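Side-chain contacts in 4-hydroxy-3-methylbut-2-enyl diphosphate reductase (Aquifex aeolicus, PDB 3DNF), which catalyses the last step of the non-mevalonate pathway, reducing HMBPP to a mixture of isopentenyl and dimethylallyl diphosphate with the help of an iron-sulfur cluster: residues Tyr239-Glu242 against Glu246-Pro249; Val212-Gly217 against Glu272-Arg277; Glu201-Leu206 against Gly259-Ala264. All coordinates share one frame; numbering follows the deposited sequence.

Contact 1: Tyr239-Glu242 against Glu246-Pro249; sequences YHIE and ELQP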
ATOM      1  N   TYR B 239      26.715 -23.364  12.272  1.00 29.54           N
ATOM      2  CA  TYR B 239      27.104 -23.053  13.629  1.00 29.12           C
ATOM      3  C   TYR B 239      27.224 -21.563  13.699  1.00 29.08           C
ATOM      4  O   TYR B 239      27.832 -20.946  12.823  1.00 29.30           O
ATOM      5  CB  TYR B 239      28.428 -23.730  13.975  1.00 29.38           C
ATOM      6  CG  TYR B 239      28.376 -25.242  13.824  1.00 29.36           C
ATOM      7  CD1 TYR B 239      28.791 -25.859  12.643  1.00 30.00           C
ATOM      8  CD2 TYR B 239      27.887 -26.052  14.853  1.00 29.76           C
ATOM      9  CE1 TYR B 239      28.730 -27.244  12.491  1.00 30.34           C
ATOM     10  CE2 TYR B 239      27.826 -27.435  14.715  1.00 29.98           C
ATOM     11  CZ  TYR B 239      28.250 -28.028  13.531  1.00 29.84           C
ATOM     12  OH  TYR B 239      28.190 -29.402  13.392  1.00 29.62           O
ATOM     13  N   HIS B 240      26.608 -20.978  14.717  1.00 28.79           N
ATOM     14  CA  HIS B 240      26.775 -19.552  14.954  1.00 28.63           C
ATOM     15  C   HIS B 240      27.909 -19.310  15.959  1.00 29.04           C
ATOM     16  O   HIS B 240      27.986 -19.989  16.984  1.00 29.05           O
ATOM     17  CB  HIS B 240      25.461 -18.925  15.434  1.00 28.59           C
ATOM     18  CG  HIS B 240      25.634 -17.552  15.997  1.00 27.75           C
ATOM     19  ND1 HIS B 240      25.607 -17.298  17.351  1.00 27.19           N
ATOM     20  CD2 HIS B 240      25.893 -16.366  15.396  1.00 26.69           C
ATOM     21  CE1 HIS B 240      25.820 -16.011  17.559  1.00 28.48           C
ATOM     22  NE2 HIS B 240      25.996 -15.426  16.391  1.00 24.72           N
ATOM     23  N   ILE B 241      28.803 -18.365  15.656  1.00 29.53           N
ATOM     24  CA  ILE B 241      29.930 -18.048  16.549  1.00 30.06           C
ATOM     25  C   ILE B 241      30.194 -16.536  16.628  1.00 30.87           C
ATOM     26  O   ILE B 241      29.898 -15.808  15.684  1.00 30.36           O
ATOM     27  CB  ILE B 241      31.246 -18.781  16.142  1.00 30.12           C
ATOM     28  CG1 ILE B 241      31.682 -18.392  14.726  1.00 31.06           C
ATOM     29  CG2 ILE B 241      31.098 -20.302  16.252  1.00 29.60           C
ATOM     30  CD1 ILE B 241      33.155 -18.629  14.453  1.00 33.22           C
ATOM     31  N   GLU B 242      30.746 -16.091  17.759  1.00 31.51           N
ATOM     32  CA  GLU B 242      31.138 -14.690  17.952  1.00 32.65           C
ATOM     33  C   GLU B 242      32.638 -14.481  17.708  1.00 33.29           C
ATOM     34  O   GLU B 242      33.069 -13.387  17.323  1.00 33.47           O
ATOM     35  CB  GLU B 242      30.768 -14.225  19.358  1.00 32.43           C
ATOM     36  CG  GLU B 242      29.294 -13.929  19.544  1.00 32.59           C
ATOM     37  CD  GLU B 242      28.970 -13.427  20.939  1.00 32.88           C
ATOM     38  OE1 GLU B 242      29.639 -13.862  21.907  1.00 34.02           O
ATOM     39  OE2 GLU B 242      28.036 -12.605  21.073  1.00 32.91           O
ATOM     40  N   GLU B 246      35.629 -20.139  19.117  1.00 37.10           N
ATOM     41  CA  GLU B 246      34.519 -21.077  19.255  1.00 36.86           C
ATOM     42  C   GLU B 246      34.527 -22.206  18.220  1.00 36.90           C
ATOM     43  O   GLU B 246      33.867 -23.231  18.418  1.00 36.79           O
ATOM     44  CB  GLU B 246      33.193 -20.323  19.234  1.00 36.93           C
ATOM     45  CG  GLU B 246      33.081 -19.283  20.333  1.00 36.55           C
ATOM     46  CD  GLU B 246      31.871 -18.394  20.173  1.00 36.49           C
ATOM     47  OE1 GLU B 246      30.731 -18.909  20.193  1.00 36.36           O
ATOM     48  OE2 GLU B 246      32.059 -17.174  20.036  1.00 35.59           O
ATOM     49  N   LEU B 247      35.283 -22.020  17.138  1.00 36.77           N
ATOM     50  CA  LEU B 247      35.410 -23.022  16.074  1.00 36.80           C
ATOM     51  C   LEU B 247      35.951 -24.356  16.585  1.00 37.04           C
ATOM     52  O   LEU B 247      37.148 -24.488  16.866  1.00 37.15           O
ATOM     53  CB  LEU B 247      36.303 -22.507  14.940  1.00 36.95           C
ATOM     54  CG  LEU B 247      35.748 -21.402  14.039  1.00 36.65           C
ATOM     55  CD1 LEU B 247      36.860 -20.729  13.227  1.00 37.33           C
ATOM     56  CD2 LEU B 247      34.643 -21.939  13.124  1.00 36.58           C
ATOM     57  N   GLN B 248      35.061 -25.335  16.703  1.00 37.00           N
ATOM     58  CA  GLN B 248      35.435 -26.664  17.179  1.00 36.97           C
ATOM     59  C   GLN B 248      36.054 -27.459  16.038  1.00 36.96           C
ATOM     60  O   GLN B 248      35.434 -27.591  14.979  1.00 36.92           O
ATOM     61  CB  GLN B 248      34.220 -27.408  17.733  1.00 36.95           C
ATOM     62  CG  GLN B 248      33.610 -26.774  18.977  1.00 36.92           C
ATOM     63  CD  GLN B 248      32.317 -27.445  19.407  1.00 36.96           C
ATOM     64  OE1 GLN B 248      31.390 -26.784  19.879  1.00 36.82           O
ATOM     65  NE2 GLN B 248      32.244 -28.760  19.242  1.00 36.83           N
ATOM     66  N   PRO B 249      37.278 -27.985  16.245  1.00 37.02           N
ATOM     67  CA  PRO B 249      37.939 -28.816  15.229  1.00 37.06           C
ATOM     68  C   PRO B 249      37.033 -29.953  14.759  1.00 37.02           C
ATOM     69  O   PRO B 249      37.123 -30.383  13.604  1.00 37.05           O
ATOM     70  CB  PRO B 249      39.153 -29.379  15.975  1.00 36.92           C
ATOM     71  CG  PRO B 249      39.447 -28.364  17.022  1.00 37.16           C
ATOM     72  CD  PRO B 249      38.111 -27.833  17.454  1.00 36.95           C
TER
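Glu246 and Glu242 meet where a carboxylate takes up a backbone amide at the turn that follows strand 238-241. The amide N of Glu242 gives its hydrogen to Glu246 OE2 at 2.8 Å, bent to 144° at the hydrogen and approaching 47° above the carboxylate plane. The same oxygen also takes the N-H of Thr243, so two successive amides grip one atom. It lies 3.3 Å from Glu242 CB as well. The two carboxylates come fairly near each other, with Glu242 OE1 4.5 Å from Glu246 OE2, but Glu242 turns its OE2 to the amide of Lys219, and the amides on each acid probably ease the repulsion. Were Glu246 shortened to an alanine, the N-H groups of Glu242 and Thr243 would probably lose their shared acceptor and the turn could shift.

The setting is the C-terminal end of strand 238-241, the edge of a parallel four-stranded sheet in one lobe of this trilobal open alpha/beta enzyme, where the chain turns off into the connection to strand 257-262.

The apolar contacts follow from Ile241, which points its side chain at the returning segment. With CG1 between the backbone N and the carbonyl carbon (chi1 60°), its CG2 is left beside the N and touches Glu246 CB at 3.6 Å; the two side chains slide past each other in opposite directions. The other branch serves Leu247: Ile241 CD1 lies 3.8 Å from Leu247 CG and nearly as close to CD2, the side chains crossing at about a right angle. Both residues also reach Val274 of helix 268-281, while Leu247 continues to Ile278 and Phe252.

Contact 2: Val212-Gly217 against Glu272-Arg277; sequences VMIIIG and EQVKSR
Ile216 and Val274 reach toward each other tip to tip, and this pair forms the tight part of the contact. Ile216 CD1 lies 3.6 Å from Val274 CG2, while its distances to CB and CG1 of the same valine, 3.7 and 3.8 Å, are scarcely longer; one methyl is thus set against the fork of the valine. Extension of the isoleucine beyond CG1 (chi2 156°) carries the methyl across to the helix. Ile214, two residues earlier on the strand and pointing the same way, packs more loosely: its CG2 comes no nearer than 4.1 Å to Val274 CG1. Leu247 also touches the valine.

The pattern is the usual one of an alpha/beta sheet covered by a helix. Ile214 and Ile216 face helix 268-281, whereas Ile215, between them, packs on Thr224 and Leu227 of helix 222-234 on the other face.

Away from the sheet the helix is polar and open to solvent. Here Glu272 O accepts twice from one residue, from Ser276 N at 3.0 Å and from Ser276 OG at 2.7 Å, the two donors coming from opposite faces of the carbonyl plane. The hydroxyl is thereby folded back on its own helix, and Arg277 pairs with Glu280 farther along.

No hydrogen bond or charge pair joins the two segments, so this contact probably holds by the close fit of branched aliphatic chains and the exclusion of water, with little in it to fix direction.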
ATOM      1  N   VAL B 212      29.695 -27.385   5.643  1.00 30.61           N
ATOM      2  CA  VAL B 212      29.431 -26.682   6.896  1.00 30.35           C
ATOM      3  C   VAL B 212      29.262 -25.206   6.614  1.00 30.05           C
ATOM      4  O   VAL B 212      29.972 -24.644   5.779  1.00 29.98           O
ATOM      5  CB  VAL B 212      30.562 -26.895   7.953  1.00 30.78           C
ATOM      6  CG1 VAL B 212      31.944 -26.836   7.306  1.00 32.06           C
ATOM      7  CG2 VAL B 212      30.474 -25.871   9.097  1.00 30.39           C
ATOM      8  N   MET B 213      28.293 -24.612   7.307  1.00 29.55           N
ATOM      9  CA  MET B 213      28.054 -23.178   7.290  1.00 29.76           C
ATOM     10  C   MET B 213      28.466 -22.566   8.624  1.00 29.29           C
ATOM     11  O   MET B 213      28.046 -23.031   9.685  1.00 28.56           O
ATOM     12  CB  MET B 213      26.572 -22.902   7.003  1.00 29.84           C
ATOM     13  CG  MET B 213      26.218 -22.829   5.524  1.00 30.46           C
ATOM     14  SD  MET B 213      27.144 -21.531   4.639  1.00 32.68           S
ATOM     15  CE  MET B 213      26.458 -19.998   5.277  1.00 31.40           C
ATOM     16  N   ILE B 214      29.303 -21.530   8.557  1.00 29.71           N
ATOM     17  CA  ILE B 214      29.669 -20.712   9.721  1.00 29.83           C
ATOM     18  C   ILE B 214      29.040 -19.324   9.620  1.00 29.54           C
ATOM     19  O   ILE B 214      29.247 -18.615   8.635  1.00 29.65           O
ATOM     20  CB  ILE B 214      31.216 -20.559   9.874  1.00 29.75           C
ATOM     21  CG1 ILE B 214      31.924 -21.925   9.887  1.00 29.39           C
ATOM     22  CG2 ILE B 214      31.568 -19.707  11.115  1.00 29.79           C
ATOM     23  CD1 ILE B 214      31.465 -22.913  10.989  1.00 28.12           C
ATOM     24  N   ILE B 215      28.270 -18.953  10.641  1.00 29.46           N
ATOM     25  CA  ILE B 215      27.627 -17.641  10.724  1.00 29.50           C
ATOM     26  C   ILE B 215      28.246 -16.866  11.890  1.00 29.92           C
ATOM     27  O   ILE B 215      28.193 -17.309  13.048  1.00 30.21           O
ATOM     28  CB  ILE B 215      26.071 -17.761  10.883  1.00 29.69           C
ATOM     29  CG1 ILE B 215      25.423 -18.510   9.690  1.00 29.02           C
ATOM     30  CG2 ILE B 215      25.427 -16.397  11.154  1.00 29.49           C
ATOM     31  CD1 ILE B 215      25.662 -17.906   8.302  1.00 30.95           C
ATOM     32  N   ILE B 216      28.861 -15.726  11.579  1.00 30.27           N
ATOM     33  CA  ILE B 216      29.575 -14.943  12.585  1.00 30.00           C
ATOM     34  C   ILE B 216      28.747 -13.713  13.012  1.00 30.73           C
ATOM     35  O   ILE B 216      28.075 -13.083  12.190  1.00 30.14           O
ATOM     36  CB  ILE B 216      30.981 -14.506  12.083  1.00 30.31           C
ATOM     37  CG1 ILE B 216      31.768 -15.696  11.549  1.00 30.07           C
ATOM     38  CG2 ILE B 216      31.776 -13.823  13.212  1.00 29.49           C
ATOM     39  CD1 ILE B 216      32.851 -15.295  10.562  1.00 31.08           C
ATOM     40  N   GLY B 217      28.790 -13.393  14.308  1.00 31.20           N
ATOM     41  CA  GLY B 217      28.128 -12.203  14.820  1.00 32.03           C
ATOM     42  C   GLY B 217      27.818 -12.282  16.293  1.00 32.60           C
ATOM     43  O   GLY B 217      27.813 -13.372  16.882  1.00 32.62           O
ATOM     44  N   GLU B 272      38.163 -12.753   8.556  1.00 31.97           N
ATOM     45  CA  GLU B 272      39.484 -13.296   8.199  1.00 32.33           C
ATOM     46  C   GLU B 272      40.097 -14.129   9.315  1.00 32.41           C
ATOM     47  O   GLU B 272      40.761 -15.136   9.045  1.00 32.40           O
ATOM     48  CB  GLU B 272      40.448 -12.182   7.771  1.00 32.43           C
ATOM     49  CG  GLU B 272      40.009 -11.418   6.512  1.00 34.14           C
ATOM     50  CD  GLU B 272      39.731 -12.336   5.317  1.00 37.20           C
ATOM     51  OE1 GLU B 272      40.572 -13.208   5.033  1.00 35.78           O
ATOM     52  OE2 GLU B 272      38.664 -12.182   4.676  1.00 39.66           O
ATOM     53  N   GLN B 273      39.876 -13.710  10.560  1.00 32.74           N
ATOM     54  CA  GLN B 273      40.317 -14.464  11.731  1.00 33.23           C
ATOM     55  C   GLN B 273      39.684 -15.848  11.738  1.00 33.42           C
ATOM     56  O   GLN B 273      40.355 -16.844  12.005  1.00 33.96           O
ATOM     57  CB  GLN B 273      39.958 -13.731  13.022  1.00 33.27           C
ATOM     58  CG  GLN B 273      40.887 -12.582  13.370  1.00 33.51           C
ATOM     59  CD  GLN B 273      40.764 -12.131  14.812  1.00 33.81           C
ATOM     60  OE1 GLN B 273      41.644 -11.444  15.323  1.00 34.70           O
ATOM     61  NE2 GLN B 273      39.669 -12.506  15.475  1.00 33.72           N
ATOM     62  N   VAL B 274      38.389 -15.892  11.435  1.00 33.73           N
ATOM     63  CA  VAL B 274      37.642 -17.142  11.347  1.00 34.18           C
ATOM     64  C   VAL B 274      38.129 -18.019  10.175  1.00 34.54           C
ATOM     65  O   VAL B 274      38.391 -19.217  10.355  1.00 34.43           O
ATOM     66  CB  VAL B 274      36.118 -16.871  11.283  1.00 33.89           C
ATOM     67  CG1 VAL B 274      35.331 -18.149  10.920  1.00 34.38           C
ATOM     68  CG2 VAL B 274      35.645 -16.297  12.613  1.00 33.84           C
ATOM     69  N   LYS B 275      38.273 -17.406   8.999  1.00 34.80           N
ATOM     70  CA  LYS B 275      38.741 -18.094   7.799  1.00 35.11           C
ATOM     71  C   LYS B 275      40.097 -18.767   8.005  1.00 35.41           C
ATOM     72  O   LYS B 275      40.263 -19.937   7.666  1.00 35.04           O
ATOM     73  CB  LYS B 275      38.794 -17.134   6.601  1.00 35.08           C
ATOM     74  CG  LYS B 275      39.367 -17.734   5.317  1.00 35.80           C
ATOM     75  CD  LYS B 275      39.294 -16.735   4.183  1.00 35.48           C
ATOM     76  CE  LYS B 275      39.915 -17.305   2.934  1.00 36.39           C
ATOM     77  NZ  LYS B 275      39.144 -16.852   1.749  1.00 37.46           N
ATOM     78  N   SER B 276      41.066 -18.043   8.555  1.00 35.59           N
ATOM     79  CA  SER B 276      42.399 -18.631   8.693  1.00 35.91           C
ATOM     80  C   SER B 276      42.536 -19.583   9.886  1.00 36.19           C
ATOM     81  O   SER B 276      43.481 -20.372   9.942  1.00 35.93           O
ATOM     82  CB  SER B 276      43.507 -17.573   8.661  1.00 35.85           C
ATOM     83  OG  SER B 276      43.155 -16.427   9.394  1.00 36.38           O
ATOM     84  N   ARG B 277      41.593 -19.522  10.825  1.00 36.75           N
ATOM     85  CA  ARG B 277      41.525 -20.534  11.886  1.00 37.16           C
ATOM     86  C   ARG B 277      40.950 -21.829  11.314  1.00 37.25           C
ATOM     87  O   ARG B 277      41.403 -22.920  11.668  1.00 37.31           O
ATOM     88  CB  ARG B 277      40.751 -20.020  13.122  1.00 37.28           C
ATOM     89  CG  ARG B 277      40.339 -21.064  14.192  1.00 37.22           C
ATOM     90  CD  ARG B 277      41.312 -22.236  14.388  1.00 39.42           C
ATOM     91  NE  ARG B 277      42.209 -22.091  15.529  1.00 39.59           N
ATOM     92  CZ  ARG B 277      42.763 -23.110  16.179  1.00 40.22           C
ATOM     93  NH1 ARG B 277      42.515 -24.365  15.811  1.00 39.18           N
ATOM     94  NH2 ARG B 277      43.567 -22.876  17.208  1.00 40.80           N
TER

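Contact 3: Glu201-Leu206 against Gly259-Ala264; sequences ESVKKL and GISAGA
Helix 201-206 lies nearly antiparallel to strand 259-262, their axes at 166° and 9.5 Å apart at closest approach, so that Val203 stands over Ser261 and Leu206 over Gly259. This is the helix-on-sheet interface of a three-layer (alpha/beta/alpha) lobe: helices 195-206 and 222-234 cover one face of the parallel sheet and helix 268-281 the other, to which Ile260 turns its side chain to meet Ile271 and Ile278.

Two side chains of the helix do the work. Val203 puts its CG2 3.6 Å from Ser261 CB and 3.7 Å from Ser261 OG, while Leu227 and Ile230 of helix 222-234 also pack on it. The serine is buried; its OG, held anti to the backbone N (chi1 -162°), lies beside the valine methyl, and its side chain is also touched by Ala7 and Ala10. Next to Val203, Ser202 ties the helix to another part of the fold through a hydrogen bond from its OG to the carbonyl of Glu8.

Away from the strand, Lys204 NZ and Glu201 OE2 form a salt bridge at 3.2 Å, weak as a hydrogen bond. Leu206 points at the sheet where the strand offers no side chain: a beta-carbon on Gly259 would crowd the leucine methyl, whereas Leu206 CD2 rests 4.0 Å from Gly259 CA.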
ATOM      1  N   GLU B 201      19.910 -13.722   1.214  1.00 32.24           N
ATOM      2  CA  GLU B 201      19.791 -14.519  -0.022  1.00 32.43           C
ATOM      3  C   GLU B 201      21.110 -15.159  -0.448  1.00 32.37           C
ATOM      4  O   GLU B 201      21.122 -16.240  -1.046  1.00 32.57           O
ATOM      5  CB  GLU B 201      19.227 -13.674  -1.170  1.00 32.64           C
ATOM      6  CG  GLU B 201      17.831 -13.073  -0.918  1.00 34.15           C
ATOM      7  CD  GLU B 201      16.794 -14.089  -0.430  1.00 35.97           C
ATOM      8  OE1 GLU B 201      16.779 -15.239  -0.916  1.00 36.68           O
ATOM      9  OE2 GLU B 201      15.979 -13.722   0.442  1.00 37.82           O
ATOM     10  N   SER B 202      22.212 -14.481  -0.150  1.00 32.48           N
ATOM     11  CA  SER B 202      23.545 -15.013  -0.382  1.00 32.80           C
ATOM     12  C   SER B 202      23.827 -16.228   0.505  1.00 32.95           C
ATOM     13  O   SER B 202      24.481 -17.174   0.067  1.00 32.62           O
ATOM     14  CB  SER B 202      24.595 -13.920  -0.158  1.00 32.90           C
ATOM     15  OG  SER B 202      25.908 -14.406  -0.398  1.00 33.90           O
ATOM     16  N   VAL B 203      23.329 -16.195   1.743  1.00 32.96           N
ATOM     17  CA  VAL B 203      23.381 -17.353   2.654  1.00 33.46           C
ATOM     18  C   VAL B 203      22.466 -18.475   2.162  1.00 33.59           C
ATOM     19  O   VAL B 203      22.850 -19.649   2.178  1.00 33.40           O
ATOM     20  CB  VAL B 203      23.040 -16.940   4.106  1.00 33.48           C
ATOM     21  CG1 VAL B 203      22.667 -18.146   4.959  1.00 33.84           C
ATOM     22  CG2 VAL B 203      24.217 -16.201   4.715  1.00 33.94           C
ATOM     23  N   LYS B 204      21.269 -18.105   1.703  1.00 33.77           N
ATOM     24  CA  LYS B 204      20.331 -19.063   1.099  1.00 33.80           C
ATOM     25  C   LYS B 204      20.957 -19.862  -0.044  1.00 33.77           C
ATOM     26  O   LYS B 204      20.770 -21.076  -0.124  1.00 33.76           O
ATOM     27  CB  LYS B 204      19.065 -18.367   0.592  1.00 34.05           C
ATOM     28  CG  LYS B 204      18.039 -18.046   1.661  1.00 34.70           C
ATOM     29  CD  LYS B 204      16.621 -18.319   1.162  1.00 37.30           C
ATOM     30  CE  LYS B 204      15.558 -17.805   2.134  1.00 37.99           C
ATOM     31  NZ  LYS B 204      15.515 -16.318   2.180  1.00 38.38           N
ATOM     32  N   LYS B 205      21.688 -19.177  -0.919  1.00 33.52           N
ATOM     33  CA  LYS B 205      22.319 -19.821  -2.064  1.00 33.38           C
ATOM     34  C   LYS B 205      23.546 -20.649  -1.664  1.00 32.95           C
ATOM     35  O   LYS B 205      23.788 -21.722  -2.230  1.00 32.85           O
ATOM     36  CB  LYS B 205      22.696 -18.794  -3.135  1.00 33.47           C
ATOM     37  CG  LYS B 205      21.505 -18.150  -3.846  1.00 33.94           C
ATOM     38  CD  LYS B 205      21.925 -17.361  -5.102  1.00 34.20           C
ATOM     39  CE  LYS B 205      22.928 -16.222  -4.806  1.00 35.31           C
ATOM     40  NZ  LYS B 205      22.358 -15.008  -4.129  1.00 37.53           N
ATOM     41  N   LEU B 206      24.309 -20.164  -0.688  1.00 32.33           N
ATOM     42  CA  LEU B 206      25.533 -20.853  -0.290  1.00 31.94           C
ATOM     43  C   LEU B 206      25.275 -22.070   0.608  1.00 32.04           C
ATOM     44  O   LEU B 206      25.930 -23.112   0.452  1.00 31.93           O
ATOM     45  CB  LEU B 206      26.537 -19.884   0.350  1.00 31.77           C
ATOM     46  CG  LEU B 206      27.986 -20.382   0.498  1.00 31.78           C
ATOM     47  CD1 LEU B 206      28.577 -20.858  -0.832  1.00 30.11           C
ATOM     48  CD2 LEU B 206      28.892 -19.330   1.138  1.00 30.94           C
ATOM     49  N   GLY B 259      31.384 -22.862   4.070  1.00 33.92           N
ATOM     50  CA  GLY B 259      30.799 -21.539   3.866  1.00 33.05           C
ATOM     51  C   GLY B 259      30.872 -20.649   5.101  1.00 32.95           C
ATOM     52  O   GLY B 259      30.659 -21.107   6.228  1.00 32.46           O
ATOM     53  N   ILE B 260      31.194 -19.374   4.887  1.00 32.18           N
ATOM     54  CA  ILE B 260      31.220 -18.386   5.967  1.00 32.47           C
ATOM     55  C   ILE B 260      30.381 -17.172   5.604  1.00 31.99           C
ATOM     56  O   ILE B 260      30.523 -16.585   4.515  1.00 31.65           O
ATOM     57  CB  ILE B 260      32.654 -17.878   6.296  1.00 32.05           C
ATOM     58  CG1 ILE B 260      33.584 -19.031   6.687  1.00 33.15           C
ATOM     59  CG2 ILE B 260      32.616 -16.823   7.405  1.00 32.84           C
ATOM     60  CD1 ILE B 260      35.042 -18.602   6.862  1.00 33.17           C
ATOM     61  N   SER B 261      29.505 -16.787   6.523  1.00 31.59           N
ATOM     62  CA  SER B 261      28.931 -15.456   6.455  1.00 31.13           C
ATOM     63  C   SER B 261      28.960 -14.788   7.808  1.00 30.49           C
ATOM     64  O   SER B 261      29.412 -15.372   8.795  1.00 30.82           O
ATOM     65  CB  SER B 261      27.521 -15.475   5.888  1.00 31.39           C
ATOM     66  OG  SER B 261      27.174 -14.167   5.467  1.00 32.55           O
ATOM     67  N   ALA B 262      28.487 -13.549   7.842  1.00 30.13           N
ATOM     68  CA  ALA B 262      28.512 -12.746   9.061  1.00 29.61           C
ATOM     69  C   ALA B 262      27.386 -11.749   9.034  1.00 28.56           C
ATOM     70  O   ALA B 262      26.988 -11.301   7.952  1.00 29.49           O
ATOM     71  CB  ALA B 262      29.845 -12.011   9.182  1.00 28.71           C
ATOM     72  N   GLY B 263      26.903 -11.394  10.227  1.00 28.45           N
ATOM     73  CA  GLY B 263      25.887 -10.351  10.426  1.00 27.76           C
ATOM     74  C   GLY B 263      26.413  -8.942  10.125  1.00 28.76           C
ATOM     75  O   GLY B 263      27.596  -8.749   9.844  1.00 28.43           O
ATOM     76  N   ALA B 264      25.510  -7.972  10.186  1.00 28.32           N
ATOM     77  CA  ALA B 264      25.787  -6.602   9.786  1.00 29.16           C
ATOM     78  C   ALA B 264      26.800  -5.898  10.684  1.00 29.22           C
ATOM     79  O   ALA B 264      27.322  -4.862  10.319  1.00 30.17           O
ATOM     80  CB  ALA B 264      24.496  -5.799   9.740  1.00 28.18           C
TER

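How the contacts relate
Followed from the N terminus, the chain first leaves helix 201-206, then segment 212-217, and both await later partners. Segment 239-242 comes next, and contact 1 closes a short loop within a few residues as 246-249 turns back. The chain then enters strand 259-262, where contact 3 closes, and helix 272-277, where contact 2 closes. Contact 1 therefore lies within both longer loops, while contacts 2 and 3 cross, their segments alternating. All three meet in one parallel sheet: strand 212-216 hydrogen-bonds to strand 238-241 on one edge and to strand 257-262 on the other, bringing the edge-strand turn and the helices of opposite faces together.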